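Local coordinates for protein N-acetyl-beta-D glucosaminidase (PDB 4ZM6) that combines a glycoside hydrolase family 3 beta-N-acetylglucosaminidase with a GCN5-related glucosamine N-acetyltransferase region that binds acetyl-CoA, at residues 97-102 and 163-168; 105-110 and 627-632; 221-226 and 638-643; 673-676 and 680-683. All coordinates share one frame; numbering follows the deposited sequence.

Interaction 1: residues 97-102 and 163-168; sequences PGNMAL and LAQVEG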
# COMPACT_ATOMS: atom_id res chain seq x y z
N PRO A 97 8.42 18.57 -21.58
CA PRO A 97 9.32 17.88 -20.65
C PRO A 97 9.34 16.36 -20.78
O PRO A 97 8.29 15.72 -20.79
CB PRO A 97 8.76 18.28 -19.28
CG PRO A 97 8.15 19.61 -19.51
CD PRO A 97 7.57 19.56 -20.90
N GLY A 98 10.54 15.79 -20.88
CA GLY A 98 10.74 14.35 -20.85
C GLY A 98 10.63 13.82 -19.43
O GLY A 98 10.37 14.57 -18.49
N ASN A 99 10.86 12.52 -19.28
CA ASN A 99 10.49 11.85 -18.04
C ASN A 99 11.10 12.42 -16.75
O ASN A 99 10.37 12.94 -15.92
CB ASN A 99 10.72 10.33 -18.16
CG ASN A 99 9.56 9.61 -18.85
OD1 ASN A 99 8.78 10.22 -19.59
ND2 ASN A 99 9.45 8.31 -18.62
N MET A 100 12.42 12.35 -16.56
CA MET A 100 12.99 12.82 -15.29
C MET A 100 12.70 14.30 -15.04
O MET A 100 12.57 14.73 -13.90
CB MET A 100 14.49 12.55 -15.18
CG MET A 100 15.01 12.66 -13.75
SD MET A 100 16.71 12.08 -13.50
CE MET A 100 16.53 10.33 -13.85
N ALA A 101 12.60 15.09 -16.11
CA ALA A 101 12.18 16.48 -15.98
C ALA A 101 10.86 16.52 -15.23
O ALA A 101 10.75 17.18 -14.20
CB ALA A 101 12.06 17.13 -17.35
N LEU A 102 9.87 15.79 -15.75
CA LEU A 102 8.55 15.67 -15.11
C LEU A 102 8.64 15.13 -13.68
O LEU A 102 7.93 15.60 -12.79
CB LEU A 102 7.62 14.78 -15.95
CG LEU A 102 7.12 15.36 -17.27
CD1 LEU A 102 6.51 14.28 -18.15
CD2 LEU A 102 6.12 16.48 -17.02
N LEU A 163 1.42 5.96 -14.91
CA LEU A 163 -0.04 5.90 -15.06
C LEU A 163 -0.60 7.14 -15.72
O LEU A 163 -1.41 7.05 -16.64
CB LEU A 163 -0.73 5.76 -13.69
CG LEU A 163 -1.36 4.42 -13.32
CD1 LEU A 163 -0.30 3.39 -12.95
CD2 LEU A 163 -2.31 4.64 -12.15
N ALA A 164 -0.16 8.30 -15.24
CA ALA A 164 -0.68 9.58 -15.71
C ALA A 164 -0.48 9.76 -17.20
O ALA A 164 -1.36 10.28 -17.88
CB ALA A 164 -0.01 10.72 -14.95
N GLN A 165 0.68 9.33 -17.70
CA GLN A 165 1.02 9.50 -19.12
C GLN A 165 0.31 8.47 -19.99
O GLN A 165 -0.16 8.80 -21.08
CB GLN A 165 2.53 9.43 -19.33
CG GLN A 165 3.28 10.65 -18.80
CD GLN A 165 4.49 11.01 -19.65
OE1 GLN A 165 5.33 10.16 -19.95
NE2 GLN A 165 4.59 12.28 -20.03
N VAL A 166 0.24 7.23 -19.51
CA VAL A 166 -0.55 6.19 -20.18
C VAL A 166 -2.00 6.66 -20.35
O VAL A 166 -2.59 6.51 -21.42
CB VAL A 166 -0.52 4.86 -19.40
CG1 VAL A 166 -1.54 3.88 -19.96
CG2 VAL A 166 0.89 4.27 -19.44
N GLU A 167 -2.58 7.22 -19.29
CA GLU A 167 -3.88 7.87 -19.39
C GLU A 167 -3.81 8.94 -20.48
O GLU A 167 -4.52 8.87 -21.47
CB GLU A 167 -4.31 8.49 -18.05
CG GLU A 167 -5.43 9.53 -18.16
CD GLU A 167 -6.08 9.89 -16.84
OE1 GLU A 167 -6.87 10.84 -16.80
OE2 GLU A 167 -5.81 9.22 -15.82
N GLY A 168 -2.93 9.92 -20.29
CA GLY A 168 -2.83 11.05 -21.21
C GLY A 168 -2.75 10.66 -22.68
O GLY A 168 -3.50 11.19 -23.51
O HOH W 1 7.12 12.96 -21.21
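Gln165 reaches out of helix 155-171 toward Leu102 and Asn99 at the start of helix 99-105, joining two helices of the TIM-barrel-type N-terminal domain of this family 3 glycoside hydrolase. The pair illustrates how one long amide side chain can span two helix segments whose backbones stay well apart: the CA atoms of Asn99 and Gln165, the nearest pair, are still 9.8 Å from each other. With CG beside the backbone N (chi1 -72°) and a further bend at chi2, the glutamine carries its carboxamide across to helix 99-105. Leu102 approaches from the opposing direction, its CD1 methyl lying 3.3 Å from Gln165 NE2, an apolar branch against a polar atom.

The side chain of Asn99 crosses that of the glutamine obliquely, and the two amide planes are turned 67° from one another. The oxygens face each other, Asn99 OD1 and Gln165 OE1 being 3.5 Å apart, and as both are acceptors they form no hydrogen bond. What settles the glutamine oxygen lies outside the pair: Gln165 OE1 is hydrogen-bonded to Tyr151 OH, a bond consistent with the amide being held with its oxygen on that side. The nitrogen has a weak hydrogen bond to Ala111 O of helix 108-125. Gln165 NE2 also donates to a water, at 2.9 Å, and that water lies 3.0 Å from Pro97 O, just before the N-cap residue Gly98, and can donate to this carbonyl.

Interaction 2: residues 105-110 and 627-632; sequences LGSSTA and VGTLLH. With ACO (acetyl coenzyme *a), chain C.
Thr629 faces Ser107 across the junction between the hydrolase region and the GNAT fold, in the first turn of the helix that carries the acetyl-CoA pyrophosphate site. Its setting is the GNAT signature loop, a Q/R-x-x-G-x-G/A sequence represented here by Gly626 and Gly628, in which backbone N-H groups at a helix start donate to phosphate oxygens. From CB the side chain divides. CB itself sits 3.3 Å from ACO O2A. The hydroxyl branch, beside the backbone N (chi1 -68°), turns the same way and Thr629 OG1 donates to ACO O2A; Lys677 NZ is a second partner of that hydroxyl. The methyl branch runs off to the hydrolase side, where Thr629 CG2 lies 4.1 Å from Ser107 OG. One residue thus shows the principle of a branched side chain serving ligand and domain interface at once.

The backbone reinforces the phosphate grip. Gly628 N gives a 2.8 Å hydrogen bond to ACO O4A, whereas the bond from Thr629 N to ACO O2A is weak. On the other side, Ser107 is the N-cap of helix 108-125, and its OG accepts from Ala110 N at 3.1 Å with an N-H...O angle of 166°. That hydroxyl is also hydrogen-bonded to Asp633 OD2, and the other oxygen of the same carboxylate holds Thr109 OG1, so one aspartate links both residues to helix 627-642. A turn beyond Thr629, His632 crosses Thr109 at about a right angle: Thr109 OG1 sits in the plane of the imidazole, at its edge, 3.6 Å from His632 ND1.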
# COMPACT_ATOMS: atom_id res chain seq x y z
N LEU A 105 9.76 17.87 -11.60
CA LEU A 105 8.60 18.76 -11.54
C LEU A 105 7.61 18.30 -10.47
O LEU A 105 7.12 19.09 -9.67
CB LEU A 105 7.91 18.82 -12.91
CG LEU A 105 7.17 20.10 -13.29
CD1 LEU A 105 6.73 20.03 -14.75
CD2 LEU A 105 5.98 20.36 -12.38
N GLY A 106 7.31 17.00 -10.49
CA GLY A 106 6.59 16.34 -9.41
C GLY A 106 5.07 16.40 -9.45
O GLY A 106 4.42 16.22 -8.43
N SER A 107 4.50 16.65 -10.63
CA SER A 107 3.06 16.71 -10.79
C SER A 107 2.59 15.73 -11.85
O SER A 107 2.85 15.91 -13.03
CB SER A 107 2.62 18.13 -11.18
OG SER A 107 1.27 18.14 -11.63
N SER A 108 1.87 14.70 -11.41
CA SER A 108 1.26 13.72 -12.31
C SER A 108 0.29 14.39 -13.28
O SER A 108 0.15 13.95 -14.41
CB SER A 108 0.54 12.64 -11.50
OG SER A 108 -0.44 13.21 -10.65
N THR A 109 -0.38 15.45 -12.83
CA THR A 109 -1.27 16.20 -13.70
C THR A 109 -0.50 16.82 -14.87
O THR A 109 -0.92 16.72 -16.02
CB THR A 109 -2.01 17.31 -12.93
OG1 THR A 109 -2.70 16.74 -11.81
CG2 THR A 109 -3.00 18.04 -13.84
N ALA A 110 0.64 17.43 -14.56
CA ALA A 110 1.52 18.00 -15.59
C ALA A 110 1.92 16.94 -16.62
O ALA A 110 1.80 17.16 -17.83
CB ALA A 110 2.76 18.62 -14.95
N VAL A 627 0.84 23.86 -2.91
CA VAL A 627 0.08 22.97 -2.02
C VAL A 627 -1.21 22.53 -2.69
O VAL A 627 -1.57 21.35 -2.66
CB VAL A 627 -0.26 23.64 -0.68
CG1 VAL A 627 -1.17 22.74 0.16
CG2 VAL A 627 1.02 23.97 0.08
N GLY A 628 -1.92 23.47 -3.30
CA GLY A 628 -3.14 23.16 -4.05
C GLY A 628 -2.88 22.07 -5.07
O GLY A 628 -3.67 21.15 -5.24
N THR A 629 -1.73 22.18 -5.74
CA THR A 629 -1.35 21.25 -6.79
C THR A 629 -1.02 19.87 -6.23
O THR A 629 -1.42 18.86 -6.81
CB THR A 629 -0.17 21.82 -7.60
OG1 THR A 629 -0.63 22.95 -8.35
CG2 THR A 629 0.41 20.79 -8.56
N LEU A 630 -0.32 19.83 -5.10
CA LEU A 630 -0.07 18.56 -4.40
C LEU A 630 -1.37 17.80 -4.16
O LEU A 630 -1.49 16.64 -4.56
CB LEU A 630 0.60 18.79 -3.06
CG LEU A 630 2.09 18.47 -3.02
CD1 LEU A 630 2.89 19.43 -3.90
CD2 LEU A 630 2.57 18.53 -1.58
N LEU A 631 -2.31 18.47 -3.50
CA LEU A 631 -3.58 17.87 -3.10
C LEU A 631 -4.40 17.48 -4.31
O LEU A 631 -4.99 16.40 -4.36
CB LEU A 631 -4.38 18.84 -2.23
CG LEU A 631 -3.77 19.15 -0.85
CD1 LEU A 631 -4.49 20.30 -0.18
CD2 LEU A 631 -3.79 17.91 0.03
N HIS A 632 -4.44 18.38 -5.29
CA HIS A 632 -5.16 18.17 -6.53
C HIS A 632 -4.69 16.90 -7.26
O HIS A 632 -5.50 16.11 -7.75
CB HIS A 632 -4.98 19.40 -7.42
CG HIS A 632 -5.58 19.27 -8.77
ND1 HIS A 632 -5.00 18.54 -9.78
CD2 HIS A 632 -6.71 19.80 -9.30
CE1 HIS A 632 -5.74 18.62 -10.87
NE2 HIS A 632 -6.78 19.38 -10.60
N1A ACO C . 6.78 29.97 -7.04
C2A ACO C . 6.12 30.80 -7.89
N3A ACO C . 4.84 30.60 -8.28
C4A ACO C . 4.12 29.53 -7.82
C5A ACO C . 4.78 28.59 -6.91
C6A ACO C . 6.18 28.86 -6.52
N6A ACO C . 6.84 28.03 -5.68
N7A ACO C . 3.88 27.64 -6.62
C8A ACO C . 2.74 27.93 -7.30
N9A ACO C . 2.89 29.06 -8.02
C1B ACO C . 1.83 29.68 -8.87
C2B ACO C . 1.93 29.24 -10.33
O2B ACO C . 1.81 30.37 -11.20
C3B ACO C . 0.81 28.23 -10.54
O3B ACO C . 0.19 28.29 -11.84
P3B ACO C . -0.83 29.42 -12.41
O7A ACO C . -2.20 28.97 -11.95
O8A ACO C . -0.34 30.73 -11.84
O9A ACO C . -0.64 29.31 -13.89
C4B ACO C . -0.15 28.49 -9.39
O4B ACO C . 0.54 29.27 -8.40
C5B ACO C . -0.66 27.18 -8.79
O5B ACO C . -0.99 27.43 -7.43
P1A ACO C . -0.74 26.34 -6.28
O1A ACO C . 0.19 26.97 -5.27
O2A ACO C . -0.43 24.99 -6.84
O3A ACO C . -2.26 26.34 -5.75
P2A ACO C . -2.64 27.00 -4.34
O4A ACO C . -1.83 26.31 -3.27
O5A ACO C . -2.58 28.49 -4.46
O6A ACO C . -4.18 26.55 -4.24
CBP ACO C . -6.50 27.06 -4.73
CCP ACO C . -5.09 26.88 -5.29
CDP ACO C . -6.98 25.75 -4.13
CEP ACO C . -7.42 27.44 -5.88
CAP ACO C . -6.43 28.16 -3.68
OAP ACO C . -6.35 29.43 -4.32
C9P ACO C . -7.59 28.16 -2.72
O9P ACO C . -7.46 27.58 -1.65
N8P ACO C . -8.70 28.80 -3.06
C7P ACO C . -9.82 28.86 -2.15
C6P ACO C . -11.11 29.33 -2.81
C5P ACO C . -11.73 28.36 -3.79
O5P ACO C . -12.42 28.86 -4.66
N4P ACO C . -11.57 27.03 -3.69
C3P ACO C . -12.23 26.09 -4.61
C2P ACO C . -13.59 25.62 -4.09
S1P ACO C . -14.63 24.94 -5.36
C ACO C . -14.26 23.33 -5.40
O ACO C . -13.37 22.88 -4.71
CH3 ACO C . -15.06 22.46 -6.32

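Interaction 3: residues 221-226 and 638-643; sequences GIACPT and HFREQG
Arg640 leaves its helix extended, CG anti to the backbone N (chi1 -175°) and CD continuing the straight run, before the chain turns at chi3 (-59°). The straight part lays its methylenes against Ala223, whose CB points toward them: Arg640 CG is 3.5 Å from Ala223 CB, with CD a little farther away. Past the bend the guanidinium is drawn toward helix 155-171, where NE forms a salt bridge with Glu167 OE2.

The backbones meet at a helix end. Gly643, with positive phi, closes helix 627-642 in a Schellman motif, and its CA packs 3.8 Å from Gly221 N, the start of a type I turn running to Cys224. One water bridges turn and helix. It accepts from Ala223 N at 2.8 Å, and weakly from Gly221 N, and donates to Arg640 O at 3.1 Å, a carbonyl that also receives Gly643 N within the Schellman turn.

Since no direct hydrogen bond spans the two segments, their union combines aliphatic contact with a water bridge, while Arg640 NE is paired with Glu167 of helix 155-171; one residue thereby ties the acetyltransferase helix to two parts of the hydrolase region.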
# COMPACT_ATOMS: atom_id res chain seq x y z
N GLY A 221 -9.00 1.87 -15.41
CA GLY A 221 -9.61 2.10 -16.72
C GLY A 221 -8.65 2.56 -17.80
O GLY A 221 -7.79 1.80 -18.24
N ILE A 222 -8.80 3.81 -18.22
CA ILE A 222 -7.99 4.40 -19.29
C ILE A 222 -6.49 4.43 -18.95
O ILE A 222 -5.65 4.46 -19.85
CB ILE A 222 -8.50 5.82 -19.67
CG1 ILE A 222 -7.93 6.29 -21.02
CG2 ILE A 222 -8.17 6.83 -18.58
CD1 ILE A 222 -8.29 5.41 -22.19
N ALA A 223 -6.17 4.43 -17.66
CA ALA A 223 -4.77 4.47 -17.20
C ALA A 223 -4.04 3.13 -17.30
O ALA A 223 -2.82 3.08 -17.12
CB ALA A 223 -4.70 4.99 -15.78
N CYS A 224 -4.77 2.04 -17.57
CA CYS A 224 -4.14 0.75 -17.79
C CYS A 224 -3.63 0.70 -19.23
O CYS A 224 -4.37 1.04 -20.15
CB CYS A 224 -5.13 -0.39 -17.56
SG CYS A 224 -4.43 -2.04 -17.85
N PRO A 225 -2.36 0.29 -19.42
CA PRO A 225 -1.79 0.35 -20.76
C PRO A 225 -2.33 -0.74 -21.68
O PRO A 225 -2.78 -1.78 -21.20
CB PRO A 225 -0.29 0.17 -20.52
CG PRO A 225 -0.22 -0.65 -19.28
CD PRO A 225 -1.42 -0.28 -18.45
N THR A 226 -2.24 -0.50 -22.98
CA THR A 226 -2.82 -1.38 -23.99
C THR A 226 -1.79 -2.37 -24.51
O THR A 226 -2.16 -3.38 -25.10
CB THR A 226 -3.41 -0.58 -25.16
OG1 THR A 226 -2.47 0.41 -25.60
CG2 THR A 226 -4.70 0.10 -24.75
N HIS A 638 -5.72 9.18 -7.23
CA HIS A 638 -6.65 8.23 -6.62
C HIS A 638 -7.74 7.82 -7.61
O HIS A 638 -7.95 6.63 -7.84
CB HIS A 638 -7.28 8.78 -5.35
CG HIS A 638 -8.41 7.94 -4.84
ND1 HIS A 638 -9.69 8.41 -4.68
CD2 HIS A 638 -8.44 6.63 -4.51
CE1 HIS A 638 -10.47 7.44 -4.24
NE2 HIS A 638 -9.74 6.34 -4.14
N PHE A 639 -8.42 8.80 -8.19
CA PHE A 639 -9.44 8.53 -9.20
C PHE A 639 -8.88 7.66 -10.30
O PHE A 639 -9.51 6.69 -10.72
CB PHE A 639 -9.94 9.83 -9.84
CG PHE A 639 -10.72 10.73 -8.92
CD1 PHE A 639 -11.62 10.22 -8.00
CD2 PHE A 639 -10.58 12.11 -9.02
CE1 PHE A 639 -12.34 11.06 -7.16
CE2 PHE A 639 -11.30 12.95 -8.19
CZ PHE A 639 -12.17 12.43 -7.26
N ARG A 640 -7.69 8.02 -10.77
CA ARG A 640 -7.04 7.33 -11.87
C ARG A 640 -6.86 5.84 -11.57
O ARG A 640 -7.19 5.00 -12.41
CB ARG A 640 -5.68 7.98 -12.15
CG ARG A 640 -4.93 7.43 -13.34
CD ARG A 640 -3.66 8.23 -13.61
NE ARG A 640 -3.93 9.65 -13.87
CZ ARG A 640 -3.48 10.68 -13.14
NH1 ARG A 640 -2.72 10.50 -12.07
NH2 ARG A 640 -3.80 11.92 -13.50
N GLU A 641 -6.37 5.52 -10.38
CA GLU A 641 -6.17 4.13 -9.95
C GLU A 641 -7.50 3.39 -9.81
O GLU A 641 -7.58 2.20 -10.11
CB GLU A 641 -5.43 4.07 -8.61
CG GLU A 641 -3.98 4.51 -8.67
CD GLU A 641 -3.39 4.77 -7.30
OE1 GLU A 641 -3.69 5.83 -6.70
OE2 GLU A 641 -2.63 3.91 -6.81
N GLN A 642 -8.53 4.11 -9.35
CA GLN A 642 -9.86 3.53 -9.17
C GLN A 642 -10.62 3.33 -10.48
O GLN A 642 -11.61 2.60 -10.50
CB GLN A 642 -10.70 4.40 -8.24
CG GLN A 642 -10.21 4.42 -6.80
CD GLN A 642 -10.11 3.04 -6.22
OE1 GLN A 642 -11.09 2.30 -6.17
NE2 GLN A 642 -8.91 2.66 -5.78
N GLY A 643 -10.19 3.97 -11.55
CA GLY A 643 -10.89 3.90 -12.83
C GLY A 643 -12.07 4.85 -12.89
O GLY A 643 -13.00 4.63 -13.66
O HOH W 2 -7.88 4.56 -15.41

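Interaction 4: residues 673-676 and 680-683; sequences FFSK and RMDD. With ACO (acetyl coenzyme *a), chain C.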
# COMPACT_ATOMS: atom_id res chain seq x y z
N PHE A 673 -7.52 28.37 -12.04
CA PHE A 673 -6.63 27.33 -11.53
C PHE A 673 -7.00 25.98 -12.14
O PHE A 673 -6.13 25.27 -12.66
CB PHE A 673 -6.70 27.27 -10.00
CG PHE A 673 -5.97 26.10 -9.41
CD1 PHE A 673 -6.60 24.88 -9.23
CD2 PHE A 673 -4.64 26.21 -9.03
CE1 PHE A 673 -5.93 23.81 -8.69
CE2 PHE A 673 -3.96 25.14 -8.49
CZ PHE A 673 -4.60 23.94 -8.32
N PHE A 674 -8.29 25.64 -12.09
CA PHE A 674 -8.77 24.34 -12.56
C PHE A 674 -8.72 24.17 -14.08
O PHE A 674 -8.32 23.11 -14.55
CB PHE A 674 -10.19 24.05 -12.03
CG PHE A 674 -10.25 23.76 -10.55
CD1 PHE A 674 -9.52 22.71 -10.01
CD2 PHE A 674 -11.04 24.52 -9.71
CE1 PHE A 674 -9.57 22.44 -8.65
CE2 PHE A 674 -11.09 24.25 -8.35
CZ PHE A 674 -10.36 23.21 -7.82
N SER A 675 -9.13 25.18 -14.84
CA SER A 675 -9.07 25.07 -16.31
C SER A 675 -7.63 24.93 -16.79
O SER A 675 -7.34 24.12 -17.68
CB SER A 675 -9.75 26.25 -17.01
OG SER A 675 -9.51 27.44 -16.31
N LYS A 676 -6.73 25.68 -16.16
CA LYS A 676 -5.30 25.62 -16.48
C LYS A 676 -4.67 24.24 -16.27
O LYS A 676 -3.67 23.92 -16.92
CB LYS A 676 -4.55 26.66 -15.65
CG LYS A 676 -3.17 27.00 -16.18
CD LYS A 676 -2.91 28.49 -16.01
CE LYS A 676 -1.60 28.91 -16.65
NZ LYS A 676 -0.44 28.19 -16.05
N ARG A 680 -12.37 21.00 -18.16
CA ARG A 680 -13.21 21.65 -19.15
C ARG A 680 -14.41 22.37 -18.49
O ARG A 680 -15.44 21.75 -18.22
CB ARG A 680 -13.69 20.63 -20.19
N MET A 681 -14.26 23.67 -18.24
CA MET A 681 -15.32 24.48 -17.62
C MET A 681 -16.40 24.83 -18.64
O MET A 681 -16.10 25.09 -19.80
CB MET A 681 -14.76 25.79 -17.04
CG MET A 681 -13.52 25.66 -16.16
SD MET A 681 -13.73 24.69 -14.65
CE MET A 681 -14.84 25.74 -13.71
N ASP A 682 -17.66 24.87 -18.19
CA ASP A 682 -18.79 25.21 -19.06
C ASP A 682 -18.83 26.71 -19.36
O ASP A 682 -18.32 27.52 -18.59
CB ASP A 682 -20.12 24.80 -18.42
CG ASP A 682 -20.27 23.29 -18.29
OD1 ASP A 682 -19.27 22.55 -18.44
OD2 ASP A 682 -21.40 22.84 -18.02
N ASP A 683 -19.46 27.06 -20.48
CA ASP A 683 -19.58 28.46 -20.91
C ASP A 683 -20.59 29.23 -20.06
O ASP A 683 -20.37 30.38 -19.70
CB ASP A 683 -20.02 28.53 -22.37
CG ASP A 683 -19.04 27.87 -23.32
OD1 ASP A 683 -17.83 27.81 -23.00
OD2 ASP A 683 -19.47 27.42 -24.40
N1A ACO C . 6.78 29.97 -7.04
C2A ACO C . 6.12 30.80 -7.89
N3A ACO C . 4.84 30.60 -8.28
C4A ACO C . 4.12 29.53 -7.82
C5A ACO C . 4.78 28.59 -6.91
C6A ACO C . 6.18 28.86 -6.52
N6A ACO C . 6.84 28.03 -5.68
N7A ACO C . 3.88 27.64 -6.62
C8A ACO C . 2.74 27.93 -7.30
N9A ACO C . 2.89 29.06 -8.02
C1B ACO C . 1.83 29.68 -8.87
C2B ACO C . 1.93 29.24 -10.33
O2B ACO C . 1.81 30.37 -11.20
C3B ACO C . 0.81 28.23 -10.54
O3B ACO C . 0.19 28.29 -11.84
P3B ACO C . -0.83 29.42 -12.41
O7A ACO C . -2.20 28.97 -11.95
O8A ACO C . -0.34 30.73 -11.84
O9A ACO C . -0.64 29.31 -13.89
C4B ACO C . -0.15 28.49 -9.39
O4B ACO C . 0.54 29.27 -8.40
C5B ACO C . -0.66 27.18 -8.79
O5B ACO C . -0.99 27.43 -7.43
P1A ACO C . -0.74 26.34 -6.28
O1A ACO C . 0.19 26.97 -5.27
O2A ACO C . -0.43 24.99 -6.84
O3A ACO C . -2.26 26.34 -5.75
P2A ACO C . -2.64 27.00 -4.34
O4A ACO C . -1.83 26.31 -3.27
O5A ACO C . -2.58 28.49 -4.46
O6A ACO C . -4.18 26.55 -4.24
CBP ACO C . -6.50 27.06 -4.73
CCP ACO C . -5.09 26.88 -5.29
CDP ACO C . -6.98 25.75 -4.13
CEP ACO C . -7.42 27.44 -5.88
CAP ACO C . -6.43 28.16 -3.68
OAP ACO C . -6.35 29.43 -4.32
C9P ACO C . -7.59 28.16 -2.72
O9P ACO C . -7.46 27.58 -1.65
N8P ACO C . -8.70 28.80 -3.06
C7P ACO C . -9.82 28.86 -2.15
C6P ACO C . -11.11 29.33 -2.81
C5P ACO C . -11.73 28.36 -3.79
O5P ACO C . -12.42 28.86 -4.66
N4P ACO C . -11.57 27.03 -3.69
C3P ACO C . -12.23 26.09 -4.61
C2P ACO C . -13.59 25.62 -4.09
S1P ACO C . -14.63 24.94 -5.36
C ACO C . -14.26 23.33 -5.40
O ACO C . -13.37 22.88 -4.71
CH3 ACO C . -15.06 22.46 -6.32
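Ser675 OG is hydrogen-bonded to two carbonyl oxygens of its own helix, Gln671 O and Ala672 O, which must share its one proton, and its CB is left to meet Met681 across the turn. A chi1 of 38° sets the hydroxyl between the backbone N and the carbonyl carbon, turned back on the helix. Met681 CG lies 3.9 Å from Ser675 CB; the bend at chi2 then turns the sulfur back, with Met681 SD 4.5 Å from Phe674 CB. The contact is thus apolar, made alongside the base of the phenylalanine rather than over its ring.

The other flank of this helix lines the acetyl-CoA pocket of the GNAT fold. ACO CCP sits 3.7 Å above one face of the Phe673 ring, offset toward its rim, while Phe673 CD1 in turn lies over a face of Phe674. The edge of the Phe674 ring is directed at ACO C3P. Lys676 binds the 3'-phosphate through NZ and ACO O9A, although the modelled separation is too short to be taken literally.

Helix 665-677 is wedged between other elements of the fold. Phe673 and Phe674 pack on helix 627-642 and on Leu616 of strand 608-618, Phe674 and Met681 both touch Leu649 of strand 646-649, and strand 680-681 pairs antiparallel with strand 847-857 near the end of the chain.

In the fold
The four contacts trace a path from the hydrolase region to the acetyl-CoA site. Interaction 1 lies within the hydrolase region, interactions 2 and 3 join it to helix 627-642, and interaction 4 belongs to the acetyltransferase region. Interactions 2 and 3 share that helix, near its start and at its end, with centres about 18 Å apart. Interaction 1 touches both, at about 13 and 14 Å between centres. Along the chain, interaction 2 interleaves with 1 and with 3, interaction 1 closes before 3 opens, and interaction 4 comes last. Interactions 2 and 4, centres about 17 Å apart, both touch acetyl-CoA. One helix therefore serves both acetyl-CoA binding and the attachment of the two regions.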